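Long-range contacts in L-tyrosine isonitrile synthase (Pseudomonas aeruginosa, PDB 3E59), which converts L-tyrosine to its isonitrile derivative in paerucumarin biosynthesis, taking the isonitrile carbon from C2 of ribulose 5-phosphate: residues R24-H29 and S192-L197; R40-V45 and Q259-L264; A251-I256 and S263-I268; L64-A69 and T279-V284; M271-D276 and F292-R297. All coordinates share one frame; numbering follows the deposited sequence.

Interaction 1 (R24-H29 and S192-L197); sequences RRYPEH and SEEGLL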
# COMPACT_ATOMS: atom_id res chain seq x y z
N ARG A 24 5.76 -0.29 9.55
CA ARG A 24 6.38 0.90 8.96
C ARG A 24 6.38 2.01 10.00
O ARG A 24 5.34 2.28 10.61
CB ARG A 24 5.60 1.38 7.75
CG ARG A 24 5.64 0.45 6.61
CD ARG A 24 4.90 1.02 5.43
NE ARG A 24 4.66 -0.07 4.48
CZ ARG A 24 5.32 -0.28 3.35
NH1 ARG A 24 6.28 0.55 2.93
NH2 ARG A 24 4.99 -1.32 2.60
N ARG A 25 7.54 2.63 10.21
CA ARG A 25 7.68 3.79 11.08
C ARG A 25 8.07 4.97 10.20
O ARG A 25 8.62 4.76 9.12
CB ARG A 25 8.78 3.57 12.12
CG ARG A 25 8.55 2.39 13.07
CD ARG A 25 9.61 2.38 14.16
NE ARG A 25 9.50 3.54 15.04
CZ ARG A 25 10.48 4.02 15.80
NH1 ARG A 25 11.68 3.44 15.81
NH2 ARG A 25 10.26 5.08 16.56
N TYR A 26 7.77 6.20 10.63
CA TYR A 26 8.28 7.39 9.95
C TYR A 26 9.80 7.40 10.07
O TYR A 26 10.31 7.27 11.17
CB TYR A 26 7.67 8.68 10.55
CG TYR A 26 6.18 8.80 10.31
CD1 TYR A 26 5.68 9.27 9.09
CD2 TYR A 26 5.27 8.41 11.29
CE1 TYR A 26 4.31 9.38 8.87
CE2 TYR A 26 3.89 8.51 11.08
CZ TYR A 26 3.43 8.99 9.88
OH TYR A 26 2.09 9.08 9.66
N PRO A 27 10.52 7.51 8.92
CA PRO A 27 12.00 7.55 8.96
C PRO A 27 12.50 8.59 9.97
O PRO A 27 13.50 8.37 10.64
CB PRO A 27 12.39 7.96 7.53
CG PRO A 27 11.24 7.47 6.69
CD PRO A 27 10.01 7.60 7.54
N GLU A 28 11.78 9.71 10.06
CA GLU A 28 12.12 10.80 10.98
C GLU A 28 12.06 10.41 12.47
O GLU A 28 12.65 11.09 13.32
CB GLU A 28 11.23 12.02 10.71
CG GLU A 28 11.49 12.69 9.34
CD GLU A 28 10.80 12.00 8.16
OE1 GLU A 28 10.06 10.99 8.36
OE2 GLU A 28 10.97 12.48 7.01
N HIS A 29 11.36 9.32 12.79
CA HIS A 29 11.22 8.87 14.19
C HIS A 29 12.19 7.76 14.59
O HIS A 29 12.33 7.47 15.77
CB HIS A 29 9.78 8.40 14.48
CG HIS A 29 8.74 9.46 14.28
ND1 HIS A 29 7.39 9.17 14.22
CD2 HIS A 29 8.84 10.80 14.13
CE1 HIS A 29 6.71 10.28 14.05
NE2 HIS A 29 7.56 11.29 13.98
N SER A 192 -1.14 18.38 11.74
CA SER A 192 -0.19 17.54 12.47
C SER A 192 1.15 17.32 11.76
O SER A 192 1.25 17.46 10.53
CB SER A 192 -0.83 16.19 12.82
OG SER A 192 -0.99 15.39 11.66
N GLU A 193 2.16 16.99 12.55
CA GLU A 193 3.47 16.55 12.05
C GLU A 193 3.33 15.50 10.96
O GLU A 193 3.92 15.66 9.88
CB GLU A 193 4.32 15.99 13.21
CG GLU A 193 5.48 15.07 12.76
CD GLU A 193 6.38 14.59 13.91
OE1 GLU A 193 6.00 14.74 15.09
OE2 GLU A 193 7.48 14.07 13.60
N GLU A 194 2.53 14.47 11.25
CA GLU A 194 2.39 13.29 10.38
C GLU A 194 1.58 13.58 9.13
O GLU A 194 1.81 12.96 8.09
CB GLU A 194 1.72 12.13 11.13
CG GLU A 194 2.52 11.58 12.32
CD GLU A 194 2.18 12.27 13.62
OE1 GLU A 194 1.73 13.44 13.62
OE2 GLU A 194 2.38 11.63 14.67
N GLY A 195 0.63 14.50 9.23
CA GLY A 195 -0.09 14.99 8.06
C GLY A 195 0.88 15.63 7.07
O GLY A 195 0.83 15.36 5.87
N LEU A 196 1.77 16.49 7.57
CA LEU A 196 2.76 17.11 6.70
C LEU A 196 3.79 16.11 6.15
O LEU A 196 4.27 16.27 5.02
CB LEU A 196 3.44 18.28 7.39
CG LEU A 196 2.57 19.53 7.61
CD1 LEU A 196 3.37 20.56 8.35
CD2 LEU A 196 2.07 20.11 6.30
N LEU A 197 4.12 15.10 6.95
CA LEU A 197 5.04 14.05 6.54
C LEU A 197 4.44 13.24 5.41
O LEU A 197 5.15 12.90 4.46
CB LEU A 197 5.45 13.13 7.72
CG LEU A 197 6.38 13.72 8.80
CD1 LEU A 197 6.67 12.70 9.90
CD2 LEU A 197 7.70 14.23 8.19
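A histidine-carboxylate hydrogen bond joins the short, weakly bonded helix 27-30 to the first turn of helix 193-210, where His-29 and Glu-193 meet tip to tip. His-29 NE2 donates to Glu-193 OE2 over 2.8 Å at an N-H...O angle of 161°. The acceptor lies in the imidazole plane; the carboxylate is turned 84° from the ring, and NE2 stands well above the carboxylate plane. Glu-193 CG stands anti to the backbone N, and it is the extended chain beyond CG that carries the carboxylate out from the helix to the ring.

The helix start is marked by its N-cap: Ser-192 OG accepts from Gly-195 N at 3.1 Å. One turn on, Leu-197 provides the apolar part of the contact, with CD1 3.7 Å from Tyr-26 CD1 and CD2 3.8 Å from Glu-28 CD, the last pair sliding past each other in opposite directions. Tyr-26 and Glu-194 cross at about a right angle; Glu-194 CB comes within 3.4 Å of Tyr-26 OH, and Glu-194 CG lies 3.6 Å from Tyr-26 CE2. Tyr-26 CB lies over one face of the imidazole, offset toward its rim. Helix 35-55 adds Glu-38 beside His-29, while Pro-260 packs on Tyr-26.

Interaction 2 (R40-V45 and Q259-L264); sequences RRIEQV and QPADSL. With PO4 (phosphate ion), chain E.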
# COMPACT_ATOMS: atom_id res chain seq x y z
N ARG A 40 2.99 1.24 23.00
CA ARG A 40 1.97 1.40 24.02
C ARG A 40 0.65 1.96 23.45
O ARG A 40 -0.43 1.40 23.69
CB ARG A 40 2.49 2.27 25.18
N ARG A 41 0.72 3.04 22.67
CA ARG A 41 -0.51 3.59 22.12
C ARG A 41 -1.09 2.77 20.96
O ARG A 41 -2.30 2.79 20.72
CB ARG A 41 -0.43 5.10 21.84
CG ARG A 41 0.84 5.64 21.25
CD ARG A 41 1.02 7.11 21.65
NE ARG A 41 1.38 7.94 20.50
CZ ARG A 41 2.62 8.25 20.13
NH1 ARG A 41 3.68 7.81 20.81
NH2 ARG A 41 2.81 9.02 19.06
N ILE A 42 -0.23 2.01 20.28
CA ILE A 42 -0.70 1.03 19.29
C ILE A 42 -1.54 -0.07 19.97
O ILE A 42 -2.61 -0.43 19.48
CB ILE A 42 0.47 0.43 18.45
CG1 ILE A 42 0.96 1.45 17.44
CG2 ILE A 42 0.02 -0.84 17.72
CD1 ILE A 42 2.34 1.16 16.90
N GLU A 43 -1.06 -0.57 21.11
CA GLU A 43 -1.76 -1.59 21.89
C GLU A 43 -3.16 -1.16 22.31
O GLU A 43 -4.10 -1.94 22.24
CB GLU A 43 -0.96 -1.95 23.15
CG GLU A 43 0.13 -2.97 22.93
CD GLU A 43 0.51 -3.71 24.22
OE1 GLU A 43 1.24 -4.73 24.13
OE2 GLU A 43 0.07 -3.29 25.33
N GLN A 44 -3.28 0.10 22.73
CA GLN A 44 -4.57 0.67 23.14
C GLN A 44 -5.59 0.65 22.00
O GLN A 44 -6.76 0.32 22.20
CB GLN A 44 -4.38 2.10 23.63
CG GLN A 44 -3.46 2.24 24.83
CD GLN A 44 -3.40 3.66 25.36
OE1 GLN A 44 -3.88 4.61 24.72
NE2 GLN A 44 -2.80 3.81 26.54
N VAL A 45 -5.13 0.99 20.80
CA VAL A 45 -6.01 1.08 19.63
C VAL A 45 -6.32 -0.29 19.03
O VAL A 45 -7.48 -0.62 18.79
CB VAL A 45 -5.42 2.04 18.55
CG1 VAL A 45 -6.33 2.09 17.31
CG2 VAL A 45 -5.22 3.43 19.11
N GLN A 259 2.19 5.17 9.88
CA GLN A 259 0.99 5.74 10.47
C GLN A 259 1.24 6.22 11.90
O GLN A 259 2.06 5.62 12.62
CB GLN A 259 -0.17 4.72 10.44
CG GLN A 259 -0.67 4.33 9.02
CD GLN A 259 -1.37 5.46 8.26
OE1 GLN A 259 -1.79 6.47 8.85
NE2 GLN A 259 -1.51 5.29 6.93
N PRO A 260 0.52 7.29 12.33
CA PRO A 260 0.59 7.69 13.74
C PRO A 260 0.23 6.50 14.63
O PRO A 260 -0.58 5.67 14.23
CB PRO A 260 -0.47 8.81 13.86
CG PRO A 260 -0.71 9.30 12.45
CD PRO A 260 -0.40 8.14 11.54
N ALA A 261 0.85 6.40 15.80
CA ALA A 261 0.65 5.28 16.71
C ALA A 261 -0.77 5.23 17.31
O ALA A 261 -1.21 4.17 17.76
CB ALA A 261 1.68 5.33 17.80
N ASP A 262 -1.45 6.37 17.33
CA ASP A 262 -2.83 6.49 17.83
C ASP A 262 -3.87 6.18 16.75
O ASP A 262 -5.07 6.18 17.02
CB ASP A 262 -3.10 7.90 18.33
CG ASP A 262 -2.27 8.26 19.53
OD1 ASP A 262 -1.92 7.36 20.31
OD2 ASP A 262 -1.99 9.47 19.70
N SER A 263 -3.40 5.97 15.53
CA SER A 263 -4.28 5.76 14.38
C SER A 263 -4.88 4.35 14.35
O SER A 263 -4.28 3.40 14.85
CB SER A 263 -3.52 6.03 13.09
OG SER A 263 -4.34 5.83 11.95
N LEU A 264 -6.06 4.23 13.75
CA LEU A 264 -6.66 2.93 13.43
C LEU A 264 -5.82 2.22 12.37
O LEU A 264 -5.74 0.99 12.31
CB LEU A 264 -8.08 3.13 12.90
CG LEU A 264 -9.20 3.46 13.88
CD1 LEU A 264 -10.46 3.93 13.13
CD2 LEU A 264 -9.52 2.25 14.74
P PO4 E . -3.96 5.21 3.76
O1 PO4 E . -2.91 6.12 4.35
O2 PO4 E . -3.96 5.40 2.26
O3 PO4 E . -3.63 3.75 4.15
O4 PO4 E . -5.32 5.60 4.26
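The guanidinium of Arg-41 has Ala-261 CB over one face, 3.7 Å above its plane and offset toward the rim, while the carboxylate of Asp-262 lies at its edge. The two charged planes are 64° apart, and the salt bridge is long, with Arg-41 NE 3.4 Å from Asp-262 OD1. That oxygen also lies against the aliphatic part of the arginine, 3.1 Å from Arg-41 CB, and Arg-41 CG rests 3.6 Å from Ala-261 CB.

Asp-262 and Ala-261 occupy the middle of a type I beta turn, Pro-260 to Ser-263, in the loop between strands 252-255 and 265-267; the turn sits against helix 35-55. Along the helix, Ile-42 CG1 lies 4.0 Å from Ala-261 CB. Val-45 sets its two methyls against successive carbonyl oxygens: its CG2 is 3.5 Å from Asp-262 O and its CG1 3.5 Å from Ser-263 O. At the far end of the segment, Gln-259 NE2 donates to phosphate O1 and to Ser-255 OG.

With no hydrogen bond across the two segments, the joint rests on apolar and backbone packing, a CA-H...O contact from Ile-42 CA to Ala-261 O, and one charge pair; since Asp-262 is exposed, solvent would be expected to weaken that pair's attraction.

Interaction 3 (A251-I256 and S263-I268); sequences AIRLSI and SLKFGI. With PO4 (phosphate ion), chain E.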
# COMPACT_ATOMS: atom_id res chain seq x y z
N ALA A 251 -12.76 -4.72 10.55
CA ALA A 251 -11.48 -5.19 10.04
C ALA A 251 -10.33 -4.35 10.60
O ALA A 251 -10.47 -3.12 10.77
CB ALA A 251 -11.46 -5.16 8.52
N ILE A 252 -9.22 -5.02 10.87
CA ILE A 252 -7.98 -4.36 11.25
C ILE A 252 -7.49 -3.66 10.01
O ILE A 252 -7.36 -4.27 8.95
CB ILE A 252 -6.91 -5.35 11.80
CG1 ILE A 252 -7.49 -6.32 12.85
CG2 ILE A 252 -5.67 -4.60 12.33
CD1 ILE A 252 -8.28 -5.68 13.96
N ARG A 253 -7.24 -2.36 10.14
CA ARG A 253 -6.88 -1.52 9.02
C ARG A 253 -5.34 -1.45 8.80
O ARG A 253 -4.62 -0.76 9.54
CB ARG A 253 -7.49 -0.13 9.25
CG ARG A 253 -7.23 0.91 8.15
CD ARG A 253 -7.78 0.53 6.75
NE ARG A 253 -7.97 1.75 5.98
CZ ARG A 253 -6.97 2.44 5.43
NH1 ARG A 253 -5.73 2.01 5.55
NH2 ARG A 253 -7.22 3.57 4.79
N LEU A 254 -4.86 -2.18 7.80
CA LEU A 254 -3.45 -2.09 7.42
C LEU A 254 -3.23 -0.98 6.42
O LEU A 254 -4.19 -0.46 5.84
CB LEU A 254 -2.93 -3.41 6.87
CG LEU A 254 -3.07 -4.70 7.70
CD1 LEU A 254 -2.67 -5.87 6.83
CD2 LEU A 254 -2.25 -4.67 9.00
N SER A 255 -1.97 -0.61 6.22
CA SER A 255 -1.59 0.49 5.33
C SER A 255 -0.20 0.21 4.79
O SER A 255 0.54 -0.58 5.38
CB SER A 255 -1.60 1.82 6.10
OG SER A 255 -1.41 2.93 5.25
N ILE A 256 0.14 0.83 3.67
CA ILE A 256 1.50 0.78 3.15
C ILE A 256 2.23 2.11 3.34
O ILE A 256 3.32 2.32 2.77
CB ILE A 256 1.59 0.26 1.66
CG1 ILE A 256 0.53 0.88 0.74
CG2 ILE A 256 1.45 -1.24 1.64
CD1 ILE A 256 0.81 2.29 0.34
N SER A 263 -3.40 5.97 15.53
CA SER A 263 -4.28 5.76 14.38
C SER A 263 -4.88 4.35 14.35
O SER A 263 -4.28 3.40 14.85
CB SER A 263 -3.52 6.03 13.09
OG SER A 263 -4.34 5.83 11.95
N LEU A 264 -6.06 4.23 13.75
CA LEU A 264 -6.66 2.93 13.43
C LEU A 264 -5.82 2.22 12.37
O LEU A 264 -5.74 0.99 12.31
CB LEU A 264 -8.08 3.13 12.90
CG LEU A 264 -9.20 3.46 13.88
CD1 LEU A 264 -10.46 3.93 13.13
CD2 LEU A 264 -9.52 2.25 14.74
N LYS A 265 -5.17 3.03 11.54
CA LYS A 265 -4.35 2.52 10.47
C LYS A 265 -3.00 2.03 11.01
O LYS A 265 -2.39 2.68 11.89
CB LYS A 265 -4.16 3.58 9.38
CG LYS A 265 -5.44 4.25 8.88
CD LYS A 265 -5.08 5.27 7.85
CE LYS A 265 -6.12 6.33 7.68
NZ LYS A 265 -5.69 7.26 6.57
N PHE A 266 -2.57 0.89 10.50
CA PHE A 266 -1.32 0.26 10.93
C PHE A 266 -0.42 -0.00 9.71
O PHE A 266 -0.72 -0.86 8.89
CB PHE A 266 -1.64 -1.05 11.64
CG PHE A 266 -0.41 -1.76 12.19
CD1 PHE A 266 0.39 -2.54 11.36
CD2 PHE A 266 -0.09 -1.67 13.54
CE1 PHE A 266 1.51 -3.21 11.85
CE2 PHE A 266 1.03 -2.32 14.05
CZ PHE A 266 1.83 -3.09 13.20
N GLY A 267 0.68 0.74 9.61
CA GLY A 267 1.61 0.56 8.48
C GLY A 267 2.41 -0.73 8.58
O GLY A 267 2.94 -1.06 9.64
N ILE A 268 2.49 -1.46 7.48
CA ILE A 268 3.14 -2.78 7.49
C ILE A 268 4.06 -2.98 6.28
O ILE A 268 3.73 -2.59 5.15
CB ILE A 268 2.07 -3.94 7.60
CG1 ILE A 268 2.74 -5.29 7.88
CG2 ILE A 268 1.17 -4.00 6.34
CD1 ILE A 268 1.83 -6.30 8.55
P PO4 E . -3.96 5.21 3.76
O1 PO4 E . -2.91 6.12 4.35
O2 PO4 E . -3.96 5.40 2.26
O3 PO4 E . -3.63 3.75 4.15
O4 PO4 E . -5.32 5.60 4.26
O HOH W 1 -7.39 -1.10 12.87
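Arg-253 and Lys-265 lie side by side and point the same way, bringing two like charges to one phosphate ion. Lys-265 CG lies over one face of the guanidinium, offset toward its rim. Arg-253 CG, anti to the backbone N (chi1 -179°), is thereby placed 3.9 Å from Lys-265 CG. The phosphate meets the guanidinium at its edge: Arg-253 NH1 donates to O3 almost straight, at 172°, and NH2 donates to O4. NH1 also donates to Leu-254 O, so this nitrogen has two acceptors. Lys-265 NZ reaches the same phosphate O4 at 2.9 Å. Ser-255 OG donates to phosphate O3 over 2.6 Å, and His-257 and Gln-259 complete the site. The ion probably came from the crystallisation liquor; its negative charge would offset the repulsion between Arg-253 NH2 and Lys-265 NZ, 4.4 Å apart.

These side chains project from neighbouring parallel strands, 252-255 and 265-267, the latter at the edge of a five-stranded parallel sheet. Phe-266 N donates to Arg-253 O at 2.8 Å and Ile-268 N to Ser-255 O at 3.0 Å; a weak bond runs from Ser-255 N to Phe-266 O. On the sheet face that carries Leu-254 and Phe-266, the two side chains also run side by side, with Leu-254 CD2 4.1 Å from Phe-266 CD1. Helix 11-20 packs against this phenyl ring. A water bridges Arg-253 N and Leu-264 O near the start of the pairing.

Interaction 4 (L64-A69 and T279-V284); sequences LPAFPA and TPWHGV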
# COMPACT_ATOMS: atom_id res chain seq x y z
N LEU A 64 -6.42 -3.87 3.49
CA LEU A 64 -5.18 -3.23 3.03
C LEU A 64 -5.36 -2.48 1.70
O LEU A 64 -5.41 -3.12 0.64
CB LEU A 64 -4.08 -4.30 2.87
CG LEU A 64 -2.72 -3.86 2.29
CD1 LEU A 64 -2.14 -2.65 3.02
CD2 LEU A 64 -1.73 -5.02 2.26
N PRO A 65 -5.46 -1.13 1.74
CA PRO A 65 -5.46 -0.37 0.50
C PRO A 65 -4.05 -0.33 -0.08
O PRO A 65 -3.13 0.24 0.54
CB PRO A 65 -5.91 1.04 0.94
CG PRO A 65 -6.42 0.87 2.34
CD PRO A 65 -5.60 -0.24 2.90
N ALA A 66 -3.87 -0.95 -1.25
CA ALA A 66 -2.54 -1.16 -1.83
C ALA A 66 -2.62 -1.79 -3.22
O ALA A 66 -3.71 -2.14 -3.69
CB ALA A 66 -1.70 -2.06 -0.91
N PHE A 67 -1.47 -1.95 -3.86
CA PHE A 67 -1.35 -2.59 -5.18
C PHE A 67 -2.24 -1.95 -6.25
O PHE A 67 -3.09 -2.63 -6.85
CB PHE A 67 -1.61 -4.10 -5.08
CG PHE A 67 -0.64 -4.85 -4.21
CD1 PHE A 67 -0.94 -5.11 -2.85
CD2 PHE A 67 0.54 -5.36 -4.74
CE1 PHE A 67 -0.05 -5.84 -2.05
CE2 PHE A 67 1.44 -6.07 -3.95
CZ PHE A 67 1.14 -6.33 -2.60
N PRO A 68 -2.07 -0.63 -6.49
CA PRO A 68 -2.92 0.05 -7.48
C PRO A 68 -2.53 -0.24 -8.93
O PRO A 68 -3.39 -0.54 -9.75
CB PRO A 68 -2.69 1.54 -7.16
CG PRO A 68 -1.32 1.61 -6.60
CD PRO A 68 -1.14 0.30 -5.83
N ALA A 69 -1.24 -0.10 -9.23
CA ALA A 69 -0.69 -0.25 -10.56
C ALA A 69 0.75 0.12 -10.40
O ALA A 69 1.11 0.79 -9.43
CB ALA A 69 -1.36 0.69 -11.57
N THR A 279 7.18 0.97 -1.81
CA THR A 279 6.28 -0.14 -2.07
C THR A 279 6.68 -0.84 -3.40
O THR A 279 7.33 -0.22 -4.25
CB THR A 279 4.83 0.33 -2.12
OG1 THR A 279 4.69 1.28 -3.18
CG2 THR A 279 4.41 0.98 -0.78
N PRO A 280 6.33 -2.13 -3.56
CA PRO A 280 6.73 -2.92 -4.74
C PRO A 280 6.30 -2.38 -6.11
O PRO A 280 6.97 -2.66 -7.10
CB PRO A 280 6.14 -4.30 -4.48
CG PRO A 280 5.13 -4.13 -3.39
CD PRO A 280 5.57 -2.95 -2.59
N TRP A 281 5.22 -1.60 -6.17
CA TRP A 281 4.79 -1.01 -7.44
C TRP A 281 5.53 0.28 -7.80
O TRP A 281 5.26 0.88 -8.83
CB TRP A 281 3.27 -0.81 -7.49
CG TRP A 281 2.68 -0.12 -6.28
CD1 TRP A 281 2.34 1.20 -6.16
CD2 TRP A 281 2.34 -0.73 -5.02
NE1 TRP A 281 1.83 1.46 -4.91
CE2 TRP A 281 1.81 0.29 -4.19
CE3 TRP A 281 2.42 -2.04 -4.52
CZ2 TRP A 281 1.38 0.05 -2.87
CZ3 TRP A 281 1.98 -2.29 -3.20
CH2 TRP A 281 1.47 -1.25 -2.40
N HIS A 282 6.47 0.69 -6.94
CA HIS A 282 7.33 1.87 -7.15
C HIS A 282 8.81 1.49 -7.14
O HIS A 282 9.67 2.36 -7.22
CB HIS A 282 7.07 2.93 -6.08
CG HIS A 282 5.80 3.69 -6.27
ND1 HIS A 282 5.71 4.80 -7.07
CD2 HIS A 282 4.55 3.48 -5.78
CE1 HIS A 282 4.47 5.26 -7.06
NE2 HIS A 282 3.75 4.47 -6.28
N GLY A 283 9.11 0.19 -7.07
CA GLY A 283 10.49 -0.27 -7.02
C GLY A 283 10.70 -1.65 -7.61
O GLY A 283 9.86 -2.16 -8.37
N VAL A 284 11.85 -2.25 -7.29
CA VAL A 284 12.25 -3.55 -7.84
C VAL A 284 12.77 -4.46 -6.74
O VAL A 284 13.40 -4.00 -5.79
CB VAL A 284 13.34 -3.46 -8.95
CG1 VAL A 284 12.80 -2.78 -10.20
CG2 VAL A 284 14.60 -2.75 -8.44
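Trp-281 packs across the backbone and side chains of Phe-67 and Pro-68, joining the connection between strands 265-267 and 284-287 to the buried loop that follows strand 60-64 of the parallel sheet. Pro-68 CD makes a CH-pi contact with the five-membered ring, 3.4 Å from its centroid and 15° off the normal. On the same indole face, offset toward the rim, Phe-67 N approaches Trp-281 CH2. The six-membered ring meets the phenyl group obliquely: the planes are 47° apart and the centroids 4.9 Å, with Trp-281 CZ3 over the centre of the Phe-67 ring. Ala-66 CB touches CH2 of the indole at 3.6 Å, and Pro-280 CG approaches Phe-67 CE2.

Thr-279 OG1 lies over the opposite face of the indole, 3.2 Å above its plane, and the indole thus lies between Thr-279 OG1 and the 64-69 segment. Farther out, helix 127-144 brings Tyr-133 against both aromatic side chains and Leu-137 against Phe-67, while Leu-90 of helix 84-103 also touches Phe-67. The backbones are tied to their surroundings too: Phe-67 O is hydrogen-bonded to Ser-114 OG, and Trp-281 pairs through its backbone with Ser-71. At the base of the indole, Ala-69 O stands 3.3 Å from Trp-281 CB.

Interaction 5 (M271-D276 and F292-R297); sequences MPTRDD and FVLMKR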
# COMPACT_ATOMS: atom_id res chain seq x y z
N MET A 271 8.33 -6.68 2.37
CA MET A 271 9.67 -7.18 1.99
C MET A 271 10.63 -6.31 2.78
O MET A 271 10.30 -5.16 3.09
CB MET A 271 9.98 -6.91 0.52
CG MET A 271 9.31 -7.82 -0.47
SD MET A 271 9.70 -7.31 -2.16
CE MET A 271 11.40 -7.80 -2.29
N PRO A 272 11.83 -6.84 3.11
CA PRO A 272 12.84 -5.98 3.70
C PRO A 272 13.15 -4.77 2.79
O PRO A 272 13.26 -4.92 1.57
CB PRO A 272 14.06 -6.90 3.81
CG PRO A 272 13.45 -8.29 3.94
CD PRO A 272 12.29 -8.24 3.00
N THR A 273 13.24 -3.59 3.39
CA THR A 273 13.57 -2.36 2.67
C THR A 273 14.07 -1.28 3.64
O THR A 273 13.63 -1.22 4.79
CB THR A 273 12.38 -1.84 1.80
OG1 THR A 273 12.79 -0.74 0.99
CG2 THR A 273 11.18 -1.42 2.64
N ARG A 274 14.98 -0.44 3.16
CA ARG A 274 15.51 0.69 3.92
C ARG A 274 14.50 1.86 4.01
O ARG A 274 14.48 2.58 5.01
CB ARG A 274 16.80 1.21 3.27
N ASP A 275 13.70 2.04 2.96
CA ASP A 275 12.76 3.14 2.86
C ASP A 275 11.38 2.69 3.30
O ASP A 275 10.76 1.85 2.64
CB ASP A 275 12.74 3.67 1.43
CG ASP A 275 11.77 4.84 1.23
OD1 ASP A 275 11.13 5.32 2.21
OD2 ASP A 275 11.63 5.27 0.07
N ASP A 276 10.90 3.26 4.40
CA ASP A 276 9.56 2.93 4.94
C ASP A 276 8.40 3.35 4.04
O ASP A 276 7.29 2.84 4.21
CB ASP A 276 9.35 3.55 6.34
CG ASP A 276 10.17 2.86 7.41
OD1 ASP A 276 9.74 1.81 7.94
OD2 ASP A 276 11.26 3.39 7.72
N PHE A 292 16.26 -11.29 -0.49
CA PHE A 292 15.53 -10.34 -1.32
C PHE A 292 15.21 -9.07 -0.55
O PHE A 292 14.72 -9.12 0.59
CB PHE A 292 14.28 -10.97 -1.92
CG PHE A 292 14.47 -11.48 -3.33
CD1 PHE A 292 14.63 -10.59 -4.38
CD2 PHE A 292 14.50 -12.84 -3.59
CE1 PHE A 292 14.82 -11.06 -5.69
CE2 PHE A 292 14.67 -13.31 -4.90
CZ PHE A 292 14.84 -12.43 -5.94
N VAL A 293 15.51 -7.94 -1.17
CA VAL A 293 15.27 -6.63 -0.59
C VAL A 293 14.56 -5.83 -1.68
O VAL A 293 14.76 -6.08 -2.87
CB VAL A 293 16.62 -5.94 -0.17
CG1 VAL A 293 16.43 -4.47 0.16
CG2 VAL A 293 17.22 -6.63 1.02
N LEU A 294 13.72 -4.89 -1.26
CA LEU A 294 13.08 -3.97 -2.19
C LEU A 294 13.86 -2.63 -2.24
O LEU A 294 14.19 -2.06 -1.20
CB LEU A 294 11.62 -3.77 -1.80
CG LEU A 294 10.80 -2.70 -2.52
CD1 LEU A 294 10.48 -3.12 -3.95
CD2 LEU A 294 9.52 -2.40 -1.72
N MET A 295 14.15 -2.18 -3.45
CA MET A 295 14.93 -0.96 -3.71
C MET A 295 14.32 -0.20 -4.88
O MET A 295 13.53 -0.75 -5.65
CB MET A 295 16.39 -1.30 -4.08
CG MET A 295 17.18 -2.14 -3.08
SD MET A 295 18.91 -2.39 -3.57
CE MET A 295 19.52 -0.72 -3.47
N LYS A 296 14.69 1.07 -5.01
CA LYS A 296 14.39 1.85 -6.21
C LYS A 296 15.33 1.42 -7.35
O LYS A 296 16.53 1.26 -7.14
CB LYS A 296 14.54 3.35 -5.90
N ARG A 297 14.78 1.22 -8.55
CA ARG A 297 15.55 0.76 -9.71
C ARG A 297 16.79 1.62 -10.01
O ARG A 297 17.85 1.09 -10.33
CB ARG A 297 14.65 0.67 -10.96
CG ARG A 297 15.24 -0.14 -12.11
CD ARG A 297 14.30 -0.18 -13.31
NE ARG A 297 14.90 -0.87 -14.45
CZ ARG A 297 14.57 -0.67 -15.73
NH1 ARG A 297 13.62 0.21 -16.06
NH2 ARG A 297 15.19 -1.34 -16.69
O HOH W 2 15.81 -0.96 0.40
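Met-271 reaches over the start of strand 292-295, its side chain crossing that of Leu-294 at about a right angle. From CB, which is directed toward the strand, the chain continues to CG, placed anti to the carbonyl carbon, and remains extended as far as SD. The sulfur lies 4.0 Å from Leu-294 CB. At SD the chain bends (chi3 72°), and the terminal CE settles on the strand's backbone, 3.8 Å from Val-293 C, with Phe-292 CB slightly farther off at 4.3 Å.

The next residues supply the polar part. Leu-294 N donates to Pro-272 O over 2.9 Å at 172°, and the same carbonyl oxygen receives a CA-H...O contact from Val-293 CA. Pro-272 CD rests 3.5 Å from Phe-292 O. Thr-273 OG1, anti to its backbone N, donates to Leu-294 O at 2.9 Å, from 40° above the carbonyl plane. A water accepts from Arg-274 N; its approach to Leu-294 O is too short to be more than a doubtful bond.

Strand 292-295 is an outermost strand of the four-stranded mixed sheet, and its neighbour in the sheet is strand 284-287, to which Val-293 and Met-295 are bonded through their backbones. The 271-276 loop thus runs beside this edge strand, while helix 84-103 packs on Met-271 through Ser-89, on Phe-292 through Met-84 and Leu-88, and on Leu-294 through Ala-85.

In the fold
From the N terminus, residues 24-29 open interaction 1, which closes at 192-197. Interaction 2 opens on helix 35-55 before that closure and closes at 259-264, so the two cross. Residues 64-69 open interaction 4, which closes at 279-284; it crosses interactions 1 and 2 and encloses interaction 3, the short strand-to-strand connection sharing Ser-263 and Leu-264 with interaction 2. Interaction 5, from 271-276 to 292-297, crosses interaction 4 and follows the others in series. Arg-24 joins interaction 1 to 3 and 5 through Ile-268 O and Asp-276 O. Val-284 N to Met-295 O pairs two mixed-sheet strands, while interaction 4 ties the loop after strand 60-64 to the approach to that sheet.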